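PDB 3E0R: C3-degrading proteinase (CppA protein) from Streptococcus pneumoniae, which probably takes part in degrading complement component C3, although both of its halves belong to the glyoxalase clan. Local coordinates for residues 25-29 with 30-34; 58-62 with 63-67; 66-69 with 70-74; 120-124 with 125-129; 209-212 with 213-217. All coordinates share one frame; numbering follows the deposited sequence.

Contact 1: residues 25-29 with 30-34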
loop_
_atom_site.group_PDB
_atom_site.type_symbol
_atom_site.label_atom_id
_atom_site.label_comp_id
_atom_site.label_asym_id
_atom_site.label_seq_id
_atom_site.Cartn_x
_atom_site.Cartn_y
_atom_site.Cartn_z
ATOM N N GLU A 25 -12.054 -0.010 -7.588
ATOM C CA GLU A 25 -11.524 0.168 -8.966
ATOM C C GLU A 25 -11.652 1.606 -9.435
ATOM O O GLU A 25 -10.732 2.182 -9.984
ATOM C CB GLU A 25 -12.316 -0.660 -9.973
ATOM C CG GLU A 25 -12.188 -2.151 -9.885
ATOM C CD GLU A 25 -12.787 -2.843 -11.138
ATOM O OE1 GLU A 25 -13.751 -2.318 -11.722
ATOM O OE2 GLU A 25 -12.277 -3.913 -11.535
ATOM N N THR A 26 -12.841 2.170 -9.238
ATOM C CA THR A 26 -13.115 3.531 -9.648
ATOM C C THR A 26 -12.144 4.504 -9.014
ATOM O O THR A 26 -11.804 5.517 -9.613
ATOM C CB THR A 26 -14.549 3.950 -9.283
ATOM O OG1 THR A 26 -15.445 2.913 -9.686
ATOM C CG2 THR A 26 -14.937 5.244 -9.968
ATOM N N PHE A 27 -11.717 4.183 -7.798
ATOM C CA PHE A 27 -10.864 5.060 -6.990
ATOM C C PHE A 27 -9.413 4.960 -7.475
ATOM O O PHE A 27 -8.798 5.959 -7.863
ATOM C CB PHE A 27 -11.008 4.695 -5.479
ATOM C CG PHE A 27 -10.142 5.496 -4.570
ATOM C CD1 PHE A 27 -10.432 6.835 -4.308
ATOM C CD2 PHE A 27 -9.031 4.936 -3.990
ATOM C CE1 PHE A 27 -9.626 7.588 -3.485
ATOM C CE2 PHE A 27 -8.212 5.678 -3.171
ATOM C CZ PHE A 27 -8.502 6.982 -2.898
ATOM N N TYR A 28 -8.902 3.737 -7.515
ATOM C CA TYR A 28 -7.474 3.539 -7.750
ATOM C C TYR A 28 -7.089 3.717 -9.217
ATOM O O TYR A 28 -6.027 4.278 -9.543
ATOM C CB TYR A 28 -7.068 2.186 -7.235
ATOM C CG TYR A 28 -6.911 2.166 -5.749
ATOM C CD1 TYR A 28 -5.801 2.741 -5.153
ATOM C CD2 TYR A 28 -7.830 1.493 -4.927
ATOM C CE1 TYR A 28 -5.636 2.713 -3.750
ATOM C CE2 TYR A 28 -7.668 1.451 -3.512
ATOM C CZ TYR A 28 -6.576 2.085 -2.950
ATOM O OH TYR A 28 -6.402 2.037 -1.606
ATOM N N ILE A 29 -8.014 3.320 -10.086
ATOM C CA ILE A 29 -7.797 3.384 -11.520
ATOM C C ILE A 29 -8.287 4.714 -12.035
ATOM O O ILE A 29 -7.500 5.498 -12.546
ATOM C CB ILE A 29 -8.489 2.207 -12.294
ATOM C CG1 ILE A 29 -7.879 0.872 -11.884
ATOM C CG2 ILE A 29 -8.325 2.375 -13.795
ATOM C CD1 ILE A 29 -8.773 -0.290 -12.160
ATOM N N GLU A 30 -9.584 4.981 -11.873
ATOM C CA GLU A 30 -10.161 6.158 -12.492
ATOM C C GLU A 30 -9.688 7.404 -11.780
ATOM O O GLU A 30 -9.285 8.377 -12.416
ATOM C CB GLU A 30 -11.694 6.151 -12.552
ATOM C CG GLU A 30 -12.369 4.778 -12.530
ATOM C CD GLU A 30 -12.961 4.312 -13.842
ATOM O OE1 GLU A 30 -14.058 4.817 -14.177
ATOM O OE2 GLU A 30 -12.354 3.403 -14.479
ATOM N N THR A 31 -9.731 7.405 -10.465
ATOM C CA THR A 31 -9.429 8.640 -9.746
ATOM C C THR A 31 -7.903 8.817 -9.717
ATOM O O THR A 31 -7.393 9.827 -10.245
ATOM C CB THR A 31 -10.158 8.693 -8.367
ATOM O OG1 THR A 31 -11.566 8.489 -8.597
ATOM C CG2 THR A 31 -9.947 10.043 -7.632
ATOM N N LEU A 32 -7.176 7.806 -9.225
ATOM C CA LEU A 32 -5.747 7.978 -8.965
ATOM C C LEU A 32 -4.820 7.779 -10.154
ATOM O O LEU A 32 -3.699 8.252 -10.129
ATOM C CB LEU A 32 -5.296 7.118 -7.767
ATOM C CG LEU A 32 -5.897 7.528 -6.391
ATOM C CD1 LEU A 32 -5.263 6.684 -5.249
ATOM C CD2 LEU A 32 -5.815 9.039 -6.154
ATOM N N GLY A 33 -5.273 7.099 -11.193
ATOM C CA GLY A 33 -4.468 6.917 -12.398
ATOM C C GLY A 33 -3.638 5.646 -12.480
ATOM O O GLY A 33 -2.762 5.544 -13.335
HETATM N N MSE A 34 -3.900 4.679 -11.601
HETATM C CA MSE A 34 -3.249 3.347 -11.678
HETATM C C MSE A 34 -3.806 2.434 -12.797
HETATM O O MSE A 34 -4.933 2.549 -13.235
HETATM C CB MSE A 34 -3.362 2.611 -10.333
HETATM C CG MSE A 34 -2.840 3.439 -9.145
HETATM SE SE MSE A 34 -2.648 2.391 -7.522
HETATM C CE MSE A 34 -2.074 3.793 -6.234
#

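Contact 2: residues 58-62 with 63-67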
loop_
_atom_site.group_PDB
_atom_site.type_symbol
_atom_site.label_atom_id
_atom_site.label_comp_id
_atom_site.label_asym_id
_atom_site.label_seq_id
_atom_site.Cartn_x
_atom_site.Cartn_y
_atom_site.Cartn_z
ATOM N N GLU A 58 -7.791 -6.874 -2.462
ATOM C CA GLU A 58 -8.364 -8.184 -2.252
ATOM C C GLU A 58 -9.782 -8.106 -1.699
ATOM O O GLU A 58 -10.016 -7.543 -0.628
ATOM C CB GLU A 58 -7.482 -8.912 -1.262
ATOM C CG GLU A 58 -7.977 -10.222 -0.900
ATOM C CD GLU A 58 -6.890 -11.249 -0.989
ATOM O OE1 GLU A 58 -6.237 -11.353 -2.073
ATOM O OE2 GLU A 58 -6.703 -11.958 0.021
ATOM N N GLU A 59 -10.713 -8.720 -2.404
ATOM C CA GLU A 59 -12.134 -8.620 -2.044
ATOM C C GLU A 59 -12.521 -9.473 -0.838
ATOM O O GLU A 59 -12.217 -10.641 -0.780
ATOM C CB GLU A 59 -13.034 -8.936 -3.259
ATOM C CG GLU A 59 -13.769 -7.675 -3.747
ATOM C CD GLU A 59 -14.843 -7.993 -4.787
ATOM O OE1 GLU A 59 -16.005 -7.508 -4.644
ATOM O OE2 GLU A 59 -14.520 -8.723 -5.757
ATOM N N ALA A 60 -13.187 -8.860 0.119
ATOM C CA ALA A 60 -13.771 -9.562 1.228
ATOM C C ALA A 60 -15.243 -9.119 1.373
ATOM O O ALA A 60 -15.520 -7.926 1.468
ATOM C CB ALA A 60 -12.970 -9.270 2.482
ATOM N N PRO A 61 -16.200 -10.068 1.378
ATOM C CA PRO A 61 -17.632 -9.713 1.509
ATOM C C PRO A 61 -18.058 -9.171 2.886
ATOM O O PRO A 61 -17.557 -9.627 3.907
ATOM C CB PRO A 61 -18.325 -11.059 1.274
ATOM C CG PRO A 61 -17.315 -12.072 1.760
ATOM C CD PRO A 61 -16.027 -11.532 1.257
ATOM N N SER A 62 -18.999 -8.230 2.921
ATOM C CA SER A 62 -19.498 -7.739 4.210
ATOM C C SER A 62 -20.049 -8.875 5.093
ATOM O O SER A 62 -20.037 -8.755 6.309
ATOM C CB SER A 62 -20.524 -6.600 4.044
ATOM O OG SER A 62 -21.602 -6.959 3.189
HETATM N N MSE A 63 -20.486 -9.978 4.486
HETATM C CA MSE A 63 -20.911 -11.192 5.214
HETATM C C MSE A 63 -19.922 -11.605 6.308
HETATM O O MSE A 63 -20.320 -12.033 7.400
HETATM C CB MSE A 63 -21.076 -12.365 4.218
HETATM C CG MSE A 63 -20.956 -13.808 4.810
HETATM SE SE MSE A 63 -20.016 -15.135 3.645
HETATM C CE MSE A 63 -20.228 -16.763 4.719
ATOM N N ARG A 64 -18.641 -11.504 5.963
ATOM C CA ARG A 64 -17.528 -12.085 6.711
ATOM C C ARG A 64 -16.646 -10.989 7.358
ATOM O O ARG A 64 -15.711 -11.273 8.107
ATOM C CB ARG A 64 -16.657 -12.879 5.713
ATOM C CG ARG A 64 -16.205 -14.273 6.158
ATOM C CD ARG A 64 -14.783 -14.581 5.637
ATOM N NE ARG A 64 -14.687 -14.560 4.164
ATOM C CZ ARG A 64 -13.687 -14.005 3.458
ATOM N NH1 ARG A 64 -12.691 -13.375 4.054
ATOM N NH2 ARG A 64 -13.691 -14.068 2.126
ATOM N N THR A 65 -16.922 -9.741 7.038
ATOM C CA THR A 65 -15.924 -8.715 7.205
ATOM C C THR A 65 -16.559 -7.459 7.796
ATOM O O THR A 65 -17.759 -7.216 7.617
ATOM C CB THR A 65 -15.237 -8.466 5.825
ATOM O OG1 THR A 65 -14.987 -9.732 5.202
ATOM C CG2 THR A 65 -13.932 -7.708 5.971
ATOM N N ARG A 66 -15.765 -6.691 8.535
ATOM C CA ARG A 66 -16.236 -5.431 9.063
ATOM C C ARG A 66 -15.196 -4.337 9.014
ATOM O O ARG A 66 -14.041 -4.564 8.700
ATOM C CB ARG A 66 -16.760 -5.592 10.500
ATOM C CG ARG A 66 -15.693 -5.920 11.499
ATOM C CD ARG A 66 -16.128 -5.690 12.923
ATOM N NE ARG A 66 -15.074 -6.178 13.806
ATOM C CZ ARG A 66 -14.044 -5.463 14.238
ATOM N NH1 ARG A 66 -13.133 -6.039 15.012
ATOM N NH2 ARG A 66 -13.901 -4.184 13.907
ATOM N N LYS A 67 -15.656 -3.133 9.323
ATOM C CA LYS A 67 -14.879 -1.932 9.281
ATOM C C LYS A 67 -13.965 -1.908 10.520
ATOM O O LYS A 67 -14.384 -2.290 11.615
ATOM C CB LYS A 67 -15.848 -0.740 9.284
ATOM C CG LYS A 67 -15.456 0.435 8.373
ATOM C CD LYS A 67 -15.809 0.231 6.844
ATOM C CE LYS A 67 -16.153 1.599 6.084
ATOM N NZ LYS A 67 -15.477 1.838 4.709
#

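Contact 3: residues 66-69 with 70-74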
loop_
_atom_site.group_PDB
_atom_site.type_symbol
_atom_site.label_atom_id
_atom_site.label_comp_id
_atom_site.label_asym_id
_atom_site.label_seq_id
_atom_site.Cartn_x
_atom_site.Cartn_y
_atom_site.Cartn_z
ATOM N N ARG A 66 -15.765 -6.691 8.535
ATOM C CA ARG A 66 -16.236 -5.431 9.063
ATOM C C ARG A 66 -15.196 -4.337 9.014
ATOM O O ARG A 66 -14.041 -4.564 8.700
ATOM C CB ARG A 66 -16.760 -5.592 10.500
ATOM C CG ARG A 66 -15.693 -5.920 11.499
ATOM C CD ARG A 66 -16.128 -5.690 12.923
ATOM N NE ARG A 66 -15.074 -6.178 13.806
ATOM C CZ ARG A 66 -14.044 -5.463 14.238
ATOM N NH1 ARG A 66 -13.133 -6.039 15.012
ATOM N NH2 ARG A 66 -13.901 -4.184 13.907
ATOM N N LYS A 67 -15.656 -3.133 9.323
ATOM C CA LYS A 67 -14.879 -1.932 9.281
ATOM C C LYS A 67 -13.965 -1.908 10.520
ATOM O O LYS A 67 -14.384 -2.290 11.615
ATOM C CB LYS A 67 -15.848 -0.740 9.284
ATOM C CG LYS A 67 -15.456 0.435 8.373
ATOM C CD LYS A 67 -15.809 0.231 6.844
ATOM C CE LYS A 67 -16.153 1.599 6.084
ATOM N NZ LYS A 67 -15.477 1.838 4.709
ATOM N N VAL A 68 -12.726 -1.454 10.351
ATOM C CA VAL A 68 -11.850 -1.176 11.516
ATOM C C VAL A 68 -12.479 -0.107 12.436
ATOM O O VAL A 68 -13.121 0.835 11.984
ATOM C CB VAL A 68 -10.380 -0.754 11.116
ATOM C CG1 VAL A 68 -9.499 -0.501 12.391
ATOM C CG2 VAL A 68 -9.734 -1.790 10.170
ATOM N N GLU A 69 -12.335 -0.324 13.737
ATOM C CA GLU A 69 -12.623 0.677 14.734
ATOM C C GLU A 69 -11.281 1.170 15.257
ATOM O O GLU A 69 -10.451 0.396 15.768
ATOM C CB GLU A 69 -13.448 0.107 15.904
ATOM C CG GLU A 69 -14.869 -0.339 15.520
ATOM C CD GLU A 69 -15.778 0.838 15.141
ATOM O OE1 GLU A 69 -15.753 1.876 15.894
ATOM O OE2 GLU A 69 -16.506 0.712 14.100
ATOM N N GLY A 70 -11.074 2.474 15.124
ATOM C CA GLY A 70 -9.836 3.082 15.581
ATOM C C GLY A 70 -8.828 3.066 14.466
ATOM O O GLY A 70 -9.173 3.017 13.301
ATOM N N ARG A 71 -7.567 3.141 14.856
ATOM C CA ARG A 71 -6.490 3.221 13.911
ATOM C C ARG A 71 -6.449 1.928 13.119
ATOM O O ARG A 71 -6.746 0.817 13.649
ATOM C CB ARG A 71 -5.158 3.504 14.616
ATOM C CG ARG A 71 -4.865 4.956 14.731
ATOM C CD ARG A 71 -3.576 5.242 15.475
ATOM N NE ARG A 71 -3.354 6.682 15.544
ATOM C CZ ARG A 71 -2.205 7.275 15.851
ATOM N NH1 ARG A 71 -1.112 6.566 16.112
ATOM N NH2 ARG A 71 -2.154 8.602 15.890
ATOM N N LYS A 72 -6.093 2.065 11.849
ATOM C CA LYS A 72 -5.930 0.880 10.985
ATOM C C LYS A 72 -4.478 0.508 11.035
ATOM O O LYS A 72 -3.626 1.348 11.321
ATOM C CB LYS A 72 -6.339 1.179 9.539
ATOM C CG LYS A 72 -7.791 1.515 9.311
ATOM C CD LYS A 72 -8.101 1.591 7.793
ATOM C CE LYS A 72 -8.608 0.258 7.225
ATOM N NZ LYS A 72 -8.763 0.245 5.723
ATOM N N LYS A 73 -4.188 -0.750 10.726
ATOM C CA LYS A 73 -2.792 -1.220 10.577
ATOM C C LYS A 73 -2.075 -0.358 9.508
ATOM O O LYS A 73 -0.935 0.043 9.674
ATOM C CB LYS A 73 -2.778 -2.705 10.235
ATOM C CG LYS A 73 -3.360 -3.586 11.325
ATOM C CD LYS A 73 -3.266 -5.073 10.921
ATOM C CE LYS A 73 -4.307 -5.955 11.631
ATOM N NZ LYS A 73 -4.140 -7.427 11.360
ATOM N N LEU A 74 -2.790 -0.013 8.447
ATOM C CA LEU A 74 -2.289 0.930 7.448
ATOM C C LEU A 74 -2.577 2.307 7.984
ATOM O O LEU A 74 -3.723 2.708 8.065
ATOM C CB LEU A 74 -2.947 0.746 6.060
ATOM C CG LEU A 74 -2.357 1.702 4.980
ATOM C CD1 LEU A 74 -1.033 1.267 4.554
ATOM C CD2 LEU A 74 -3.249 1.842 3.789
HETATM O O HOH W 1 -7.792 -0.194 16.037
#

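Contact 4: residues 120-124 with 125-129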
loop_
_atom_site.group_PDB
_atom_site.type_symbol
_atom_site.label_atom_id
_atom_site.label_comp_id
_atom_site.label_asym_id
_atom_site.label_seq_id
_atom_site.Cartn_x
_atom_site.Cartn_y
_atom_site.Cartn_z
ATOM N N LEU A 120 -1.564 9.324 0.387
ATOM C CA LEU A 120 -0.831 10.518 0.040
ATOM C C LEU A 120 -0.236 10.299 -1.334
ATOM O O LEU A 120 0.474 9.331 -1.537
ATOM C CB LEU A 120 0.295 10.805 1.061
ATOM C CG LEU A 120 1.294 11.956 0.720
ATOM C CD1 LEU A 120 0.558 13.331 0.695
ATOM C CD2 LEU A 120 2.444 12.026 1.652
ATOM N N ILE A 121 -0.557 11.174 -2.288
ATOM C CA ILE A 121 0.105 11.171 -3.602
ATOM C C ILE A 121 0.961 12.412 -3.718
ATOM O O ILE A 121 0.452 13.522 -3.584
ATOM C CB ILE A 121 -0.885 11.157 -4.789
ATOM C CG1 ILE A 121 -1.921 10.045 -4.573
ATOM C CG2 ILE A 121 -0.128 10.968 -6.149
ATOM C CD1 ILE A 121 -2.186 9.231 -5.858
ATOM N N HIS A 122 2.244 12.220 -3.975
ATOM C CA HIS A 122 3.183 13.302 -3.951
ATOM C C HIS A 122 4.292 13.010 -4.944
ATOM O O HIS A 122 4.323 11.979 -5.553
ATOM C CB HIS A 122 3.741 13.486 -2.526
ATOM C CG HIS A 122 4.774 12.472 -2.159
ATOM N ND1 HIS A 122 6.124 12.680 -2.360
ATOM C CD2 HIS A 122 4.662 11.237 -1.624
ATOM C CE1 HIS A 122 6.798 11.603 -1.981
ATOM N NE2 HIS A 122 5.935 10.709 -1.539
ATOM N N ALA A 123 5.223 13.941 -5.076
ATOM C CA ALA A 123 6.292 13.827 -6.052
ATOM C C ALA A 123 7.645 14.257 -5.473
ATOM O O ALA A 123 8.545 14.619 -6.244
ATOM C CB ALA A 123 5.940 14.668 -7.258
ATOM N N GLU A 124 7.795 14.194 -4.138
ATOM C CA GLU A 124 8.907 14.833 -3.416
ATOM C C GLU A 124 9.975 13.810 -3.101
ATOM O O GLU A 124 9.666 12.622 -2.913
ATOM C CB GLU A 124 8.452 15.442 -2.084
ATOM C CG GLU A 124 7.409 16.574 -2.136
ATOM C CD GLU A 124 7.719 17.717 -3.144
ATOM O OE1 GLU A 124 8.920 18.062 -3.424
ATOM O OE2 GLU A 124 6.709 18.255 -3.661
ATOM N N ASP A 125 11.232 14.267 -3.037
ATOM C CA ASP A 125 12.335 13.416 -2.554
ATOM C C ASP A 125 12.318 13.386 -1.009
ATOM O O ASP A 125 13.012 12.599 -0.368
ATOM C CB ASP A 125 13.700 13.878 -3.074
ATOM C CG ASP A 125 13.659 14.337 -4.522
ATOM O OD1 ASP A 125 14.337 13.715 -5.375
ATOM O OD2 ASP A 125 12.960 15.335 -4.802
ATOM N N ASP A 126 11.498 14.242 -0.423
ATOM C CA ASP A 126 11.289 14.243 0.996
ATOM C C ASP A 126 9.906 14.823 1.238
ATOM O O ASP A 126 9.692 16.031 1.099
ATOM C CB ASP A 126 12.387 15.079 1.653
ATOM C CG ASP A 126 12.065 15.488 3.101
ATOM O OD1 ASP A 126 11.204 14.852 3.769
ATOM O OD2 ASP A 126 12.708 16.466 3.559
ATOM N N ILE A 127 8.969 13.961 1.603
ATOM C CA ILE A 127 7.590 14.399 1.872
ATOM C C ILE A 127 7.492 15.396 3.072
ATOM O O ILE A 127 6.442 15.988 3.317
ATOM C CB ILE A 127 6.590 13.164 2.028
ATOM C CG1 ILE A 127 6.560 12.604 3.469
ATOM C CG2 ILE A 127 6.974 12.041 1.122
ATOM C CD1 ILE A 127 5.972 11.191 3.565
ATOM N N ALA A 128 8.587 15.597 3.798
ATOM C CA ALA A 128 8.631 16.575 4.899
ATOM C C ALA A 128 8.712 18.063 4.415
ATOM O O ALA A 128 8.534 18.987 5.193
ATOM C CB ALA A 128 9.772 16.235 5.813
ATOM N N SER A 129 8.962 18.272 3.122
ATOM C CA SER A 129 8.849 19.595 2.486
ATOM C C SER A 129 7.388 19.981 2.159
ATOM O O SER A 129 7.115 21.120 1.794
ATOM C CB SER A 129 9.695 19.643 1.191
ATOM O OG SER A 129 9.148 18.788 0.184
#

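Contact 5: residues 209-212 with 213-217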
loop_
_atom_site.group_PDB
_atom_site.type_symbol
_atom_site.label_atom_id
_atom_site.label_comp_id
_atom_site.label_asym_id
_atom_site.label_seq_id
_atom_site.Cartn_x
_atom_site.Cartn_y
_atom_site.Cartn_z
ATOM N N ALA A 209 15.451 -21.667 4.288
ATOM C CA ALA A 209 16.087 -22.016 5.556
ATOM C C ALA A 209 16.134 -20.821 6.529
ATOM O O ALA A 209 15.759 -20.987 7.699
ATOM C CB ALA A 209 17.469 -22.601 5.323
ATOM N N SER A 210 16.553 -19.628 6.045
ATOM C CA SER A 210 16.690 -18.436 6.912
ATOM C C SER A 210 15.313 -18.062 7.385
ATOM O O SER A 210 15.152 -17.687 8.521
ATOM C CB SER A 210 17.306 -17.195 6.233
ATOM O OG SER A 210 18.388 -17.480 5.374
ATOM N N LEU A 211 14.322 -18.182 6.506
ATOM C CA LEU A 211 12.950 -17.792 6.809
ATOM C C LEU A 211 12.274 -18.692 7.841
ATOM O O LEU A 211 11.601 -18.209 8.772
ATOM C CB LEU A 211 12.155 -17.700 5.513
ATOM C CG LEU A 211 12.617 -16.573 4.570
ATOM C CD1 LEU A 211 11.995 -16.749 3.156
ATOM C CD2 LEU A 211 12.322 -15.194 5.190
ATOM N N ARG A 212 12.525 -19.986 7.719
ATOM C CA ARG A 212 12.078 -21.005 8.693
ATOM C C ARG A 212 12.633 -20.700 10.089
ATOM O O ARG A 212 11.914 -20.642 11.092
ATOM C CB ARG A 212 12.528 -22.407 8.227
ATOM C CG ARG A 212 11.593 -23.016 7.224
ATOM C CD ARG A 212 12.047 -24.370 6.813
ATOM N NE ARG A 212 11.887 -25.327 7.909
ATOM C CZ ARG A 212 12.805 -26.176 8.344
ATOM N NH1 ARG A 212 13.977 -26.250 7.771
ATOM N NH2 ARG A 212 12.528 -26.968 9.366
ATOM N N GLN A 213 13.918 -20.435 10.131
ATOM C CA GLN A 213 14.575 -19.927 11.351
ATOM C C GLN A 213 13.983 -18.652 11.922
ATOM O O GLN A 213 13.697 -18.587 13.107
ATOM C CB GLN A 213 16.041 -19.725 11.060
ATOM C CG GLN A 213 16.818 -19.215 12.196
ATOM C CD GLN A 213 18.309 -19.289 11.944
ATOM O OE1 GLN A 213 19.088 -18.762 12.744
ATOM N NE2 GLN A 213 18.726 -19.962 10.831
ATOM N N LYS A 214 13.833 -17.626 11.090
ATOM C CA LYS A 214 13.155 -16.353 11.471
ATOM C C LYS A 214 11.767 -16.514 12.137
ATOM O O LYS A 214 11.519 -15.982 13.220
ATOM C CB LYS A 214 13.043 -15.460 10.229
ATOM C CG LYS A 214 12.686 -13.988 10.521
ATOM C CD LYS A 214 12.882 -13.139 9.250
ATOM C CE LYS A 214 12.098 -11.839 9.296
ATOM N NZ LYS A 214 12.691 -10.920 10.323
ATOM N N PHE A 215 10.907 -17.297 11.503
ATOM C CA PHE A 215 9.504 -17.515 11.913
ATOM C C PHE A 215 9.247 -18.789 12.697
ATOM O O PHE A 215 8.110 -19.179 12.863
ATOM C CB PHE A 215 8.621 -17.541 10.660
ATOM C CG PHE A 215 8.618 -16.270 9.952
ATOM C CD1 PHE A 215 7.832 -15.229 10.420
ATOM C CD2 PHE A 215 9.471 -16.066 8.877
ATOM C CE1 PHE A 215 7.845 -14.020 9.784
ATOM C CE2 PHE A 215 9.492 -14.879 8.226
ATOM C CZ PHE A 215 8.683 -13.830 8.675
ATOM N N GLU A 216 10.319 -19.402 13.179
ATOM C CA GLU A 216 10.305 -20.605 13.997
ATOM C C GLU A 216 9.297 -20.531 15.161
ATOM O O GLU A 216 8.686 -21.538 15.529
ATOM C CB GLU A 216 11.729 -20.804 14.551
ATOM C CG GLU A 216 12.215 -22.235 14.783
ATOM C CD GLU A 216 13.665 -22.272 15.358
ATOM O OE1 GLU A 216 14.224 -21.181 15.699
ATOM O OE2 GLU A 216 14.247 -23.386 15.458
ATOM N N SER A 217 9.140 -19.348 15.744
ATOM C CA SER A 217 8.220 -19.147 16.884
ATOM C C SER A 217 6.730 -19.027 16.485
ATOM O O SER A 217 5.906 -18.532 17.283
ATOM C CB SER A 217 8.611 -17.865 17.663
ATOM O OG SER A 217 8.249 -16.677 16.947
#

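Contact 1: residues 25-29 with 30-34
Leu32 and Phe27 meet in the last part of helix 21-31, which contains a wider pi-type turn at 26-29: the CD1 methyl of Leu32 lies 3.7 Å from Phe27 CE2, and Leu32 CG sits over one face of the phenyl ring. The leucine also runs alongside Tyr28, pointing the same way, with Leu32 CD1 lying 4.0 Å from Tyr28 CD1. Selenomethionine Met34 approaches that ring obliquely in a Met-aromatic contact, with SE 4.0 Å from Tyr28 CD1; its chain is extended beyond CG, which carries the selenium along the tyrosine. The two rings are themselves in contact, Phe27 CD2 standing over the centre of the Tyr28 ring. Leu46, Leu55 and Leu57 of the neighbouring strands continue this apolar layer around Tyr28. In the backbone, bonds reach five residues back, from Thr31 N to Thr26 O and from Leu32 N to Phe27 O. Gly33 leaves the helix with positive phi, and Met34 N then donates to Tyr28 O, six residues back, at 3.0 Å.

Contact 2: residues 58-62 with 63-67
Pro61 CD lies over one face of the Arg64 guanidinium, 3.6 Å from Arg64 NH2, while the methyl of Ala60 stands oblique to the same group. This folding back belongs to a beta turn, Pro61 to Arg64, that follows strand 53-59 as the chain begins the long loop to strand 74-81. The arginine reaches the proline because its chain bends at both chi2 and chi3, so that the two side chains cross at a slant and CB of Arg64 also nears Pro61 CG. Pro61 O is the hub of the turn. Arg64 N donates to it at 3.0 Å with an N-H...O angle of 160°, and Thr65 OG1 donates at 2.9 Å from the opposite face of the carbonyl plane. The hydroxyl is set for this by a chi1 of -43°, which keeps OG1 beside its own backbone N. A weak bond from Thr65 N to Ser62 O adds a second, overlapping turn. Thr65, which is buried, also touches Trp194 and Lys17 of strand 9-18, and Trp194 NE1 donates to Ala60 O, joining the turn to the rest of the fold; Ser62, Met63 and Arg64 are exposed. Against the alanine, Thr65 OG1 lies 3.4 Å from Ala60 CB, with Thr65 CG2 at 3.9 Å.

Contact 3: residues 66-69 with 70-74
Val68 overlaps the aliphatic chain of Lys72 across a sharp bend in the loop, its CG2 methyl 3.8 Å from Lys72 CE and its CB 3.9 Å from Lys72 CG. The lysine bends at chi3 (93°), which swings CE back to the valine before NZ goes on to a salt bridge with Asp117 and a bond to Glu115 O. The other methyl, Val68 CG1, faces backbone rather than side chain and comes within 3.3 Å of Arg71 O. Gly70 makes the bend with positive phi (90°), a backbone conformation open chiefly to glycine. No direct hydrogen bond links the two arms; instead one water donates both to Glu69 O, at 2.7 Å, and to Arg71 O, at 2.8 Å. The bend lies at the surface, in the loop from strand 53-59 to strand 74-81, with Val68 also on Asp185, Arg71 on His158 of strand 151-159, and Leu74 opening strand 74-81 against that same strand.

Contact 4: residues 120-124 with 125-129
Apolar contact is carried by Ile127, which folds back over strand 118-122 from the short 3-10 segment. Its CG2 methyl lies over one face of the His122 ring in a CH-pi contact, the two side chains crossing at about a right angle, although the methyl is modelled too close to the ring for its exact spacing to be trusted. At the other branch, Ile127 CD1 meets Leu120 CD2 at 4.1 Å. A chi1 of 86° places CG1 between backbone N and carbonyl carbon and leaves CG2 to face the imidazole. Hydrogen bonds act within each arm. Glu124 N donates to His122 ND1 at 2.9 Å, nearly straight at 168°, which fixes the rotation of the ring beneath the methyl. Asp126 O accepts twice from Ser129, from OG at 3.0 Å and from N at 3.1 Å. Glu124, bent at chi2, lays its CG methylene 3.6 Å from Ser129 OG, a van der Waals contact, while its OE1 accepts from Asn105 N. The buried carboxylate is thus met by a backbone amide, and ND1 of the buried histidine serves as an acceptor, while between the two segments no hydrogen bond forms, and their side chains meet through apolar and van der Waals contacts.

Contact 5: residues 209-212 with 213-217
Leu211 and Phe215 form the tight side of the C-terminal turn of helix 208-214. They lie side by side pointing the same way, Leu211 CD2 being 4.2 Å from Phe215 CE2, and both are buried. Strands 228-232 and 238-243 supply Phe229, Leu239 and Phe241, and Phe166 also meets the Phe215 ring, giving this face an aromatic cluster. Three regular alpha-helical bonds hold the turn: Gln213 N to Ala209 O at 3.1 Å and 175°, Lys214 N to Ser210 O at 2.9 Å, and Phe215 N to Leu211 O at 3.0 Å. The solvent side is looser. Gln213 and Glu216 extend outward as exposed chains, little beyond their CB atoms touching backbone oxygens, with Gln213 CB 3.4 Å from Ser210 O. Arg212 is exposed, but its NE donates to Tyr220 OH and its side chain also rests on Phe229. Lys214 lies between: NZ leads away to Glu171 and Phe166 O, while CG passes over one face of the phenyl ring, 4.0 Å above its plane. With Phe215 CG anti to the carbonyl carbon (chi1 -64°) and chi2 at -79°, the ring presents its edge to Leu211 O, CD2 lying 3.0 Å from that atom.

In the fold
Contacts 1 to 4 follow one another through the N-terminal half of the protein, and contact 5 comes late, in the C-terminal half. Helix 21-31 of contact 1 touches strands of both mixed sheets, and Leu32 CD2 packs on Ile121 CD1 of contact 4 at 3.6 Å, although the two centres are 20 Å apart. Contacts 2 and 3 share Arg66 and Lys67, with centres 13 Å apart, along the loop that carries the chain from strand 53-59 of the eight-stranded sheet to strand 74-81 of the seven-stranded one. Contact 5 lies about 38 Å from contact 1, centre to centre, against the far part of the eight-stranded sheet, which thus draws strands from both halves of the protein.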